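Local coordinates for electron transfer flavoprotein, beta subunit (Thermotoga maritima, PDB 7KOE) that probably carries electrons as the flavin-binding beta subunit of an electron transfer flavoprotein, working within a larger assembly that includes a ferredoxin-like protein, at residues Pro47-Glu61 with Val192-Tyr204. Numbering follows the deposited sequence.
Sequences PDDERALELASQLKE and VLTITDELNKPRY. With FAD (flavin-adenine dinucleotide), chain I.
In the nucleotide-binding alpha/beta domain of this flavoprotein, helix 47-61 packs on the sheet strand 192-195 and on the loop that follows it, their short axes 8.1 Å apart at closest approach and inclined by 126°. Ala-52 and Leu-55 supply the apolar side: CB of Ala-52 meets Ile-195 CG1, and Leu-55 CD2 lies 3.8 Å from Ile-195 CD1, with Leu-199 CD2 set against the same leucine. Where the strand ends, Arg-51 takes over. Bent at chi2 (-67°), its chain turns into the loop and brings NE 3.0 Å from Asp-197 O, on a lone pair in the carbonyl plane. Pro-202 CD and Asp-197 OD2 lie over opposite guanidinium faces, OD2 as a long, charge-only partner that also nears Asp-48 OD1. A leucine here would probably leave that carbonyl without its donor and both aspartates without this positive charge. Farther along, Glu-54 OE1 receives Arg-203 N from above the carboxylate plane and forms a salt bridge with Arg-203 NE at 2.8 Å, weak as a hydrogen bond; Ser-57 OG sits over the centre of the Arg-203 guanidinium, and Glu-61 OE2 bridges to NH2. Both arginines, with some apolar contact, thus hold the loop against a helix whose Asp-49 binds FAD.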
ATOM      1  N   PRO A  47      13.918 -17.820 -34.699  1.00 25.83           N
ATOM      2  CA  PRO A  47      13.926 -17.529 -36.141  1.00 25.83           C
ATOM      3  C   PRO A  47      15.089 -18.139 -36.897  1.00 25.83           C
ATOM      4  O   PRO A  47      14.991 -18.291 -38.119  1.00 25.83           O
ATOM      5  CB  PRO A  47      13.982 -15.998 -36.186  1.00 25.83           C
ATOM      6  CG  PRO A  47      13.444 -15.566 -34.880  1.00 25.83           C
ATOM      7  CD  PRO A  47      13.888 -16.591 -33.895  1.00 25.83           C
ATOM      8  N   ASP A  48      16.186 -18.492 -36.225  1.00 27.93           N
ATOM      9  CA  ASP A  48      17.212 -19.305 -36.865  1.00 27.93           C
ATOM     10  C   ASP A  48      16.748 -20.735 -37.095  1.00 27.93           C
ATOM     11  O   ASP A  48      17.306 -21.421 -37.952  1.00 27.93           O
ATOM     12  CB  ASP A  48      18.490 -19.316 -36.027  1.00 27.93           C
ATOM     13  CG  ASP A  48      19.267 -18.013 -36.107  1.00 27.93           C
ATOM     14  OD1 ASP A  48      19.244 -17.365 -37.170  1.00 27.93           O
ATOM     15  OD2 ASP A  48      19.904 -17.637 -35.103  1.00 27.93           O
ATOM     16  N   ASP A  49      15.746 -21.197 -36.345  1.00 26.71           N
ATOM     17  CA  ASP A  49      15.239 -22.555 -36.482  1.00 26.71           C
ATOM     18  C   ASP A  49      14.085 -22.675 -37.456  1.00 26.71           C
ATOM     19  O   ASP A  49      13.779 -23.790 -37.882  1.00 26.71           O
ATOM     20  CB  ASP A  49      14.798 -23.106 -35.128  1.00 26.71           C
ATOM     21  CG  ASP A  49      15.961 -23.483 -34.263  1.00 26.71           C
ATOM     22  OD1 ASP A  49      16.497 -24.587 -34.465  1.00 26.71           O
ATOM     23  OD2 ASP A  49      16.359 -22.688 -33.399  1.00 26.71           O
ATOM     24  N   GLU A  50      13.431 -21.569 -37.811  1.00 26.73           N
ATOM     25  CA  GLU A  50      12.455 -21.628 -38.891  1.00 26.73           C
ATOM     26  C   GLU A  50      13.130 -21.885 -40.228  1.00 26.73           C
ATOM     27  O   GLU A  50      12.527 -22.489 -41.120  1.00 26.73           O
ATOM     28  CB  GLU A  50      11.642 -20.338 -38.940  1.00 26.73           C
ATOM     29  CG  GLU A  50      10.631 -20.202 -37.822  1.00 26.73           C
ATOM     30  CD  GLU A  50      10.132 -18.780 -37.654  1.00 26.73           C
ATOM     31  OE1 GLU A  50      10.214 -17.998 -38.625  1.00 26.73           O
ATOM     32  OE2 GLU A  50       9.658 -18.439 -36.549  1.00 26.73           O
ATOM     33  N   ARG A  51      14.380 -21.447 -40.381  1.00 25.91           N
ATOM     34  CA  ARG A  51      15.148 -21.794 -41.569  1.00 25.91           C
ATOM     35  C   ARG A  51      15.598 -23.244 -41.525  1.00 25.91           C
ATOM     36  O   ARG A  51      15.758 -23.875 -42.574  1.00 25.91           O
ATOM     37  CB  ARG A  51      16.354 -20.871 -41.709  1.00 25.91           C
ATOM     38  CG  ARG A  51      16.092 -19.438 -41.302  1.00 25.91           C
ATOM     39  CD  ARG A  51      15.128 -18.774 -42.250  1.00 25.91           C
ATOM     40  NE  ARG A  51      15.240 -17.322 -42.247  1.00 25.91           N
ATOM     41  CZ  ARG A  51      14.629 -16.526 -41.379  1.00 25.91           C
ATOM     42  NH1 ARG A  51      13.862 -17.038 -40.430  1.00 25.91           N
ATOM     43  NH2 ARG A  51      14.788 -15.215 -41.458  1.00 25.91           N
ATOM     44  N   ALA A  52      15.811 -23.783 -40.325  1.00 23.41           N
ATOM     45  CA  ALA A  52      16.160 -25.191 -40.195  1.00 23.41           C
ATOM     46  C   ALA A  52      14.959 -26.081 -40.470  1.00 23.41           C
ATOM     47  O   ALA A  52      15.103 -27.165 -41.042  1.00 23.41           O
ATOM     48  CB  ALA A  52      16.721 -25.466 -38.804  1.00 23.41           C
ATOM     49  N   LEU A  53      13.766 -25.642 -40.064  1.00 24.32           N
ATOM     50  CA  LEU A  53      12.559 -26.415 -40.329  1.00 24.32           C
ATOM     51  C   LEU A  53      12.166 -26.353 -41.794  1.00 24.32           C
ATOM     52  O   LEU A  53      11.623 -27.324 -42.328  1.00 24.32           O
ATOM     53  CB  LEU A  53      11.408 -25.913 -39.466  1.00 24.32           C
ATOM     54  CG  LEU A  53      11.519 -26.149 -37.968  1.00 24.32           C
ATOM     55  CD1 LEU A  53      10.533 -25.280 -37.233  1.00 24.32           C
ATOM     56  CD2 LEU A  53      11.285 -27.589 -37.661  1.00 24.32           C
ATOM     57  N   GLU A  54      12.415 -25.223 -42.453  1.00 27.77           N
ATOM     58  CA  GLU A  54      12.081 -25.105 -43.864  1.00 27.77           C
ATOM     59  C   GLU A  54      13.037 -25.925 -44.719  1.00 27.77           C
ATOM     60  O   GLU A  54      12.623 -26.527 -45.716  1.00 27.77           O
ATOM     61  CB  GLU A  54      12.074 -23.630 -44.270  1.00 27.77           C
ATOM     62  CG  GLU A  54      12.251 -23.329 -45.751  1.00 27.77           C
ATOM     63  CD  GLU A  54      11.115 -23.838 -46.613  1.00 27.77           C
ATOM     64  OE1 GLU A  54       9.980 -23.955 -46.112  1.00 27.77           O
ATOM     65  OE2 GLU A  54      11.356 -24.117 -47.806  1.00 27.77           O
ATOM     66  N   LEU A  55      14.312 -25.991 -44.320  1.00 27.85           N
ATOM     67  CA  LEU A  55      15.262 -26.872 -44.991  1.00 27.85           C
ATOM     68  C   LEU A  55      14.890 -28.333 -44.792  1.00 27.85           C
ATOM     69  O   LEU A  55      15.032 -29.150 -45.708  1.00 27.85           O
ATOM     70  CB  LEU A  55      16.673 -26.611 -44.474  1.00 27.85           C
ATOM     71  CG  LEU A  55      17.778 -27.544 -44.965  1.00 27.85           C
ATOM     72  CD1 LEU A  55      18.039 -27.323 -46.439  1.00 27.85           C
ATOM     73  CD2 LEU A  55      19.041 -27.351 -44.160  1.00 27.85           C
ATOM     74  N   ALA A  56      14.391 -28.672 -43.606  1.00 26.33           N
ATOM     75  CA  ALA A  56      13.971 -30.039 -43.332  1.00 26.33           C
ATOM     76  C   ALA A  56      12.728 -30.412 -44.127  1.00 26.33           C
ATOM     77  O   ALA A  56      12.576 -31.564 -44.546  1.00 26.33           O
ATOM     78  CB  ALA A  56      13.714 -30.206 -41.845  1.00 26.33           C
ATOM     79  N   SER A  57      11.825 -29.455 -44.338  1.00 28.88           N
ATOM     80  CA  SER A  57      10.669 -29.720 -45.181  1.00 28.88           C
ATOM     81  C   SER A  57      11.059 -29.789 -46.647  1.00 28.88           C
ATOM     82  O   SER A  57      10.400 -30.478 -47.430  1.00 28.88           O
ATOM     83  CB  SER A  57       9.605 -28.651 -44.965  1.00 28.88           C
ATOM     84  OG  SER A  57      10.083 -27.386 -45.374  1.00 28.88           O
ATOM     85  N   GLN A  58      12.121 -29.080 -47.039  1.00 31.63           N
ATOM     86  CA  GLN A  58      12.661 -29.244 -48.382  1.00 31.63           C
ATOM     87  C   GLN A  58      13.336 -30.595 -48.541  1.00 31.63           C
ATOM     88  O   GLN A  58      13.242 -31.214 -49.605  1.00 31.63           O
ATOM     89  CB  GLN A  58      13.650 -28.127 -48.696  1.00 31.63           C
ATOM     90  CG  GLN A  58      13.012 -26.795 -48.997  1.00 31.63           C
ATOM     91  CD  GLN A  58      14.009 -25.667 -48.944  1.00 31.63           C
ATOM     92  OE1 GLN A  58      15.193 -25.886 -48.700  1.00 31.63           O
ATOM     93  NE2 GLN A  58      13.539 -24.449 -49.172  1.00 31.63           N
ATOM     94  N   LEU A  59      14.008 -31.071 -47.495  1.00 35.17           N
ATOM     95  CA  LEU A  59      14.616 -32.393 -47.499  1.00 35.17           C
ATOM     96  C   LEU A  59      13.589 -33.510 -47.448  1.00 35.17           C
ATOM     97  O   LEU A  59      13.928 -34.653 -47.766  1.00 35.17           O
ATOM     98  CB  LEU A  59      15.564 -32.532 -46.312  1.00 35.17           C
ATOM     99  CG  LEU A  59      17.061 -32.394 -46.554  1.00 35.17           C
ATOM    100  CD1 LEU A  59      17.401 -31.034 -47.122  1.00 35.17           C
ATOM    101  CD2 LEU A  59      17.776 -32.610 -45.246  1.00 35.17           C
ATOM    102  N   LYS A  60      12.360 -33.213 -47.041  1.00 35.98           N
ATOM    103  CA  LYS A  60      11.302 -34.207 -46.977  1.00 35.98           C
ATOM    104  C   LYS A  60      10.554 -34.351 -48.292  1.00 35.98           C
ATOM    105  O   LYS A  60      10.091 -35.449 -48.617  1.00 35.98           O
ATOM    106  CB  LYS A  60      10.323 -33.844 -45.860  1.00 35.98           C
ATOM    107  CG  LYS A  60       9.435 -34.975 -45.427  1.00 35.98           C
ATOM    108  CD  LYS A  60       8.747 -34.660 -44.130  1.00 35.98           C
ATOM    109  CE  LYS A  60       7.685 -35.686 -43.845  1.00 35.98           C
ATOM    110  NZ  LYS A  60       6.656 -35.719 -44.913  1.00 35.98           N
ATOM    111  N   GLU A  61      10.432 -33.278 -49.065  1.00 39.89           N
ATOM    112  CA  GLU A  61       9.754 -33.364 -50.348  1.00 39.89           C
ATOM    113  C   GLU A  61      10.699 -33.667 -51.496  1.00 39.89           C
ATOM    114  O   GLU A  61      10.232 -33.916 -52.613  1.00 39.89           O
ATOM    115  CB  GLU A  61       8.998 -32.067 -50.641  1.00 39.89           C
ATOM    116  CG  GLU A  61       9.869 -30.835 -50.710  1.00 39.89           C
ATOM    117  CD  GLU A  61       9.055 -29.561 -50.753  1.00 39.89           C
ATOM    118  OE1 GLU A  61       9.498 -28.589 -51.398  1.00 39.89           O
ATOM    119  OE2 GLU A  61       7.967 -29.534 -50.141  1.00 39.89           O
ATOM    120  N   VAL A 192      25.851 -32.726 -38.207  1.00 27.81           N
ATOM    121  CA  VAL A 192      25.031 -31.833 -37.401  1.00 27.81           C
ATOM    122  C   VAL A 192      25.167 -30.450 -38.017  1.00 27.81           C
ATOM    123  O   VAL A 192      26.191 -29.779 -37.849  1.00 27.81           O
ATOM    124  CB  VAL A 192      25.439 -31.834 -35.926  1.00 27.81           C
ATOM    125  CG1 VAL A 192      24.659 -30.786 -35.153  1.00 27.81           C
ATOM    126  CG2 VAL A 192      25.202 -33.198 -35.330  1.00 27.81           C
ATOM    127  N   LEU A 193      24.149 -30.023 -38.751  1.00 25.94           N
ATOM    128  CA  LEU A 193      24.180 -28.701 -39.341  1.00 25.94           C
ATOM    129  C   LEU A 193      23.772 -27.654 -38.314  1.00 25.94           C
ATOM    130  O   LEU A 193      23.299 -27.962 -37.220  1.00 25.94           O
ATOM    131  CB  LEU A 193      23.272 -28.632 -40.561  1.00 25.94           C
ATOM    132  CG  LEU A 193      23.785 -29.352 -41.802  1.00 25.94           C
ATOM    133  CD1 LEU A 193      22.866 -29.133 -42.977  1.00 25.94           C
ATOM    134  CD2 LEU A 193      25.143 -28.840 -42.123  1.00 25.94           C
ATOM    135  N   THR A 194      23.972 -26.395 -38.678  1.00 25.25           N
ATOM    136  CA  THR A 194      23.653 -25.272 -37.805  1.00 25.25           C
ATOM    137  C   THR A 194      23.335 -24.103 -38.724  1.00 25.25           C
ATOM    138  O   THR A 194      24.236 -23.530 -39.340  1.00 25.25           O
ATOM    139  CB  THR A 194      24.811 -24.974 -36.857  1.00 25.25           C
ATOM    140  OG1 THR A 194      24.939 -26.042 -35.910  1.00 25.25           O
ATOM    141  CG2 THR A 194      24.599 -23.705 -36.104  1.00 25.25           C
ATOM    142  N   ILE A 195      22.055 -23.782 -38.838  1.00 25.33           N
ATOM    143  CA  ILE A 195      21.522 -23.000 -39.947  1.00 25.33           C
ATOM    144  C   ILE A 195      21.389 -21.542 -39.536  1.00 25.33           C
ATOM    145  O   ILE A 195      20.959 -21.237 -38.419  1.00 25.33           O
ATOM    146  CB  ILE A 195      20.165 -23.574 -40.395  1.00 25.33           C
ATOM    147  CG1 ILE A 195      20.232 -25.096 -40.494  1.00 25.33           C
ATOM    148  CG2 ILE A 195      19.748 -22.993 -41.712  1.00 25.33           C
ATOM    149  CD1 ILE A 195      21.142 -25.606 -41.569  1.00 25.33           C
ATOM    150  N   THR A 196      21.755 -20.639 -40.442  1.00 29.16           N
ATOM    151  CA  THR A 196      21.588 -19.211 -40.239  1.00 29.16           C
ATOM    152  C   THR A 196      20.255 -18.735 -40.811  1.00 29.16           C
ATOM    153  O   THR A 196      19.436 -19.520 -41.287  1.00 29.16           O
ATOM    154  CB  THR A 196      22.735 -18.442 -40.884  1.00 29.16           C
ATOM    155  OG1 THR A 196      22.774 -18.736 -42.284  1.00 29.16           O
ATOM    156  CG2 THR A 196      24.046 -18.822 -40.256  1.00 29.16           C
ATOM    157  N   ASP A 197      20.040 -17.418 -40.769  1.00 32.46           N
ATOM    158  CA  ASP A 197      18.856 -16.826 -41.379  1.00 32.46           C
ATOM    159  C   ASP A 197      18.946 -16.794 -42.895  1.00 32.46           C
ATOM    160  O   ASP A 197      17.914 -16.784 -43.570  1.00 32.46           O
ATOM    161  CB  ASP A 197      18.645 -15.396 -40.883  1.00 32.46           C
ATOM    162  CG  ASP A 197      18.552 -15.301 -39.382  1.00 32.46           C
ATOM    163  OD1 ASP A 197      19.529 -14.835 -38.757  1.00 32.46           O
ATOM    164  OD2 ASP A 197      17.501 -15.674 -38.820  1.00 32.46           O
ATOM    165  N   GLU A 198      20.155 -16.771 -43.446  1.00 33.87           N
ATOM    166  CA  GLU A 198      20.345 -16.510 -44.863  1.00 33.87           C
ATOM    167  C   GLU A 198      20.236 -17.756 -45.724  1.00 33.87           C
ATOM    168  O   GLU A 198      20.484 -17.671 -46.930  1.00 33.87           O
ATOM    169  CB  GLU A 198      21.701 -15.844 -45.108  1.00 33.87           C
ATOM    170  CG  GLU A 198      21.844 -14.449 -44.522  1.00 33.87           C
ATOM    171  CD  GLU A 198      22.399 -14.458 -43.112  1.00 33.87           C
ATOM    172  OE1 GLU A 198      22.793 -15.541 -42.635  1.00 33.87           O
ATOM    173  OE2 GLU A 198      22.438 -13.383 -42.477  1.00 33.87           O
ATOM    174  N   LEU A 199      19.880 -18.905 -45.147  1.00 28.43           N
ATOM    175  CA  LEU A 199      19.793 -20.124 -45.946  1.00 28.43           C
ATOM    176  C   LEU A 199      18.596 -20.079 -46.882  1.00 28.43           C
ATOM    177  O   LEU A 199      18.738 -20.252 -48.098  1.00 28.43           O
ATOM    178  CB  LEU A 199      19.713 -21.353 -45.049  1.00 28.43           C
ATOM    179  CG  LEU A 199      19.686 -22.636 -45.880  1.00 28.43           C
ATOM    180  CD1 LEU A 199      21.082 -23.112 -46.151  1.00 28.43           C
ATOM    181  CD2 LEU A 199      18.893 -23.724 -45.217  1.00 28.43           C
ATOM    182  N   ASN A 200      17.411 -19.840 -46.336  1.00 27.17           N
ATOM    183  CA  ASN A 200      16.200 -19.771 -47.132  1.00 27.17           C
ATOM    184  C   ASN A 200      15.233 -18.817 -46.450  1.00 27.17           C
ATOM    185  O   ASN A 200      15.570 -18.169 -45.456  1.00 27.17           O
ATOM    186  CB  ASN A 200      15.622 -21.178 -47.335  1.00 27.17           C
ATOM    187  CG  ASN A 200      15.583 -21.994 -46.056  1.00 27.17           C
ATOM    188  OD1 ASN A 200      15.609 -21.459 -44.953  1.00 27.17           O
ATOM    189  ND2 ASN A 200      15.574 -23.309 -46.207  1.00 27.17           N
ATOM    190  N   LYS A 201      14.033 -18.715 -47.001  1.00 27.67           N
ATOM    191  CA  LYS A 201      12.942 -18.035 -46.343  1.00 27.67           C
ATOM    192  C   LYS A 201      11.840 -19.047 -46.082  1.00 27.67           C
ATOM    193  O   LYS A 201      11.460 -19.786 -47.002  1.00 27.67           O
ATOM    194  CB  LYS A 201      12.419 -16.870 -47.185  1.00 27.67           C
ATOM    195  CG  LYS A 201      13.414 -15.724 -47.281  1.00 27.67           C
ATOM    196  CD  LYS A 201      12.811 -14.491 -47.921  1.00 27.67           C
ATOM    197  CE  LYS A 201      12.673 -14.651 -49.420  1.00 27.67           C
ATOM    198  NZ  LYS A 201      12.192 -13.391 -50.047  1.00 27.67           N
ATOM    199  N   PRO A 202      11.335 -19.143 -44.853  1.00 26.16           N
ATOM    200  CA  PRO A 202      10.397 -20.217 -44.517  1.00 26.16           C
ATOM    201  C   PRO A 202       9.056 -20.039 -45.203  1.00 26.16           C
ATOM    202  O   PRO A 202       8.594 -18.922 -45.446  1.00 26.16           O
ATOM    203  CB  PRO A 202      10.261 -20.107 -42.995  1.00 26.16           C
ATOM    204  CG  PRO A 202      11.447 -19.321 -42.561  1.00 26.16           C
ATOM    205  CD  PRO A 202      11.711 -18.363 -43.667  1.00 26.16           C
ATOM    206  N   ARG A 203       8.445 -21.168 -45.533  1.00 25.72           N
ATOM    207  CA  ARG A 203       7.253 -21.165 -46.360  1.00 25.72           C
ATOM    208  C   ARG A 203       6.037 -20.704 -45.569  1.00 25.72           C
ATOM    209  O   ARG A 203       5.982 -20.809 -44.341  1.00 25.72           O
ATOM    210  CB  ARG A 203       6.998 -22.560 -46.926  1.00 25.72           C
ATOM    211  CG  ARG A 203       6.694 -23.603 -45.866  1.00 25.72           C
ATOM    212  CD  ARG A 203       6.623 -24.987 -46.458  1.00 25.72           C
ATOM    213  NE  ARG A 203       7.796 -25.285 -47.269  1.00 25.72           N
ATOM    214  CZ  ARG A 203       8.113 -26.500 -47.697  1.00 25.72           C
ATOM    215  NH1 ARG A 203       9.200 -26.682 -48.432  1.00 25.72           N
ATOM    216  NH2 ARG A 203       7.347 -27.533 -47.387  1.00 25.72           N
ATOM    217  N   TYR A 204       5.070 -20.157 -46.290  1.00 18.76           N
ATOM    218  CA  TYR A 204       3.728 -20.007 -45.763  1.00 18.76           C
ATOM    219  C   TYR A 204       3.069 -21.377 -45.786  1.00 18.76           C
ATOM    220  O   TYR A 204       2.882 -21.955 -46.861  1.00 18.76           O
ATOM    221  CB  TYR A 204       2.944 -19.000 -46.597  1.00 18.76           C
ATOM    222  CG  TYR A 204       1.872 -18.273 -45.838  1.00 18.76           C
ATOM    223  CD1 TYR A 204       2.160 -17.601 -44.662  1.00 18.76           C
ATOM    224  CD2 TYR A 204       0.570 -18.255 -46.302  1.00 18.76           C
ATOM    225  CE1 TYR A 204       1.177 -16.933 -43.969  1.00 18.76           C
ATOM    226  CE2 TYR A 204      -0.413 -17.593 -45.620  1.00 18.76           C
ATOM    227  CZ  TYR A 204      -0.107 -16.939 -44.456  1.00 18.76           C
ATOM    228  OH  TYR A 204      -1.099 -16.282 -43.782  1.00 18.76           O
TER
HETATM  229  PA  FAD I 301      21.647 -21.950 -28.640  1.00 30.92           P
HETATM  230  O1A FAD I 301      22.391 -20.794 -29.215  1.00 30.92           O
HETATM  231  O2A FAD I 301      22.420 -23.101 -28.097  1.00 30.92           O
HETATM  232  O5B FAD I 301      20.595 -22.491 -29.715  1.00 30.92           O
HETATM  233  C5B FAD I 301      21.118 -23.115 -30.909  1.00 30.92           C
HETATM  234  C4B FAD I 301      20.109 -24.101 -31.439  1.00 30.92           C
HETATM  235  O4B FAD I 301      20.094 -25.276 -30.590  1.00 30.92           O
HETATM  236  C3B FAD I 301      18.649 -23.644 -31.455  1.00 30.92           C
HETATM  237  O3B FAD I 301      18.349 -22.875 -32.612  1.00 30.92           O
HETATM  238  C2B FAD I 301      17.934 -24.995 -31.486  1.00 30.92           C
HETATM  239  O2B FAD I 301      17.934 -25.579 -32.769  1.00 30.92           O
HETATM  240  C1B FAD I 301      18.787 -25.797 -30.510  1.00 30.92           C
HETATM  241  N9A FAD I 301      18.329 -25.671 -29.139  1.00 30.92           N
HETATM  242  C8A FAD I 301      18.632 -24.687 -28.242  1.00 30.92           C
HETATM  243  N7A FAD I 301      18.041 -24.858 -27.084  1.00 30.92           N
HETATM  244  C5A FAD I 301      17.302 -26.023 -27.238  1.00 30.92           C
HETATM  245  C6A FAD I 301      16.453 -26.735 -26.372  1.00 30.92           C
HETATM  246  N6A FAD I 301      16.188 -26.364 -25.124  1.00 30.92           N
HETATM  247  N1A FAD I 301      15.872 -27.857 -26.857  1.00 30.92           N
HETATM  248  C2A FAD I 301      16.138 -28.224 -28.115  1.00 30.92           C
HETATM  249  N3A FAD I 301      16.918 -27.637 -29.016  1.00 30.92           N
HETATM  250  C4A FAD I 301      17.474 -26.528 -28.505  1.00 30.92           C
HETATM  251  N1  FAD I 301      23.774 -21.377 -21.122  1.00 30.92           N
HETATM  252  C2  FAD I 301      25.088 -21.562 -21.364  1.00 30.92           C
HETATM  253  O2  FAD I 301      25.529 -22.678 -21.629  1.00 30.92           O
HETATM  254  N3  FAD I 301      25.975 -20.540 -21.331  1.00 30.92           N
HETATM  255  C4  FAD I 301      25.590 -19.255 -21.047  1.00 30.92           C
HETATM  256  O4  FAD I 301      26.423 -18.363 -21.028  1.00 30.92           O
HETATM  257  C4X FAD I 301      24.233 -19.018 -20.786  1.00 30.92           C
HETATM  258  N5  FAD I 301      23.853 -17.799 -20.512  1.00 30.92           N
HETATM  259  C5X FAD I 301      22.523 -17.598 -20.258  1.00 30.92           C
HETATM  260  C6  FAD I 301      22.093 -16.294 -19.957  1.00 30.92           C
HETATM  261  C7  FAD I 301      20.776 -16.018 -19.690  1.00 30.92           C
HETATM  262  C7M FAD I 301      20.350 -14.608 -19.369  1.00 30.92           C
HETATM  263  C8  FAD I 301      19.827 -17.065 -19.720  1.00 30.92           C
HETATM  264  C8M FAD I 301      18.375 -16.787 -19.432  1.00 30.92           C
HETATM  265  C9  FAD I 301      20.235 -18.348 -20.017  1.00 30.92           C
HETATM  266  C9A FAD I 301      21.580 -18.642 -20.289  1.00 30.92           C
HETATM  267  N10 FAD I 301      22.025 -19.925 -20.589  1.00 30.92           N
HETATM  268  C10 FAD I 301      23.360 -20.160 -20.844  1.00 30.92           C
HETATM  269  C1' FAD I 301      21.065 -21.042 -20.631  1.00 30.92           C
HETATM  270  C2' FAD I 301      21.023 -21.710 -21.991  1.00 30.92           C
HETATM  271  O2' FAD I 301      20.291 -20.904 -22.901  1.00 30.92           O
HETATM  272  C3' FAD I 301      20.361 -23.086 -21.914  1.00 30.92           C
HETATM  273  O3' FAD I 301      21.292 -24.014 -21.375  1.00 30.92           O
HETATM  274  C4' FAD I 301      19.849 -23.593 -23.264  1.00 30.92           C
HETATM  275  O4' FAD I 301      19.722 -25.016 -23.241  1.00 30.92           O
HETATM  276  C5' FAD I 301      20.751 -23.198 -24.409  1.00 30.92           C
HETATM  277  O5' FAD I 301      20.092 -22.192 -25.220  1.00 30.92           O
HETATM  278  P   FAD I 301      20.979 -21.079 -25.949  1.00 30.92           P
HETATM  279  O1P FAD I 301      20.459 -19.727 -25.598  1.00 30.92           O
HETATM  280  O2P FAD I 301      22.408 -21.385 -25.658  1.00 30.92           O
HETATM  281  O3P FAD I 301      20.686 -21.399 -27.487  1.00 30.92           O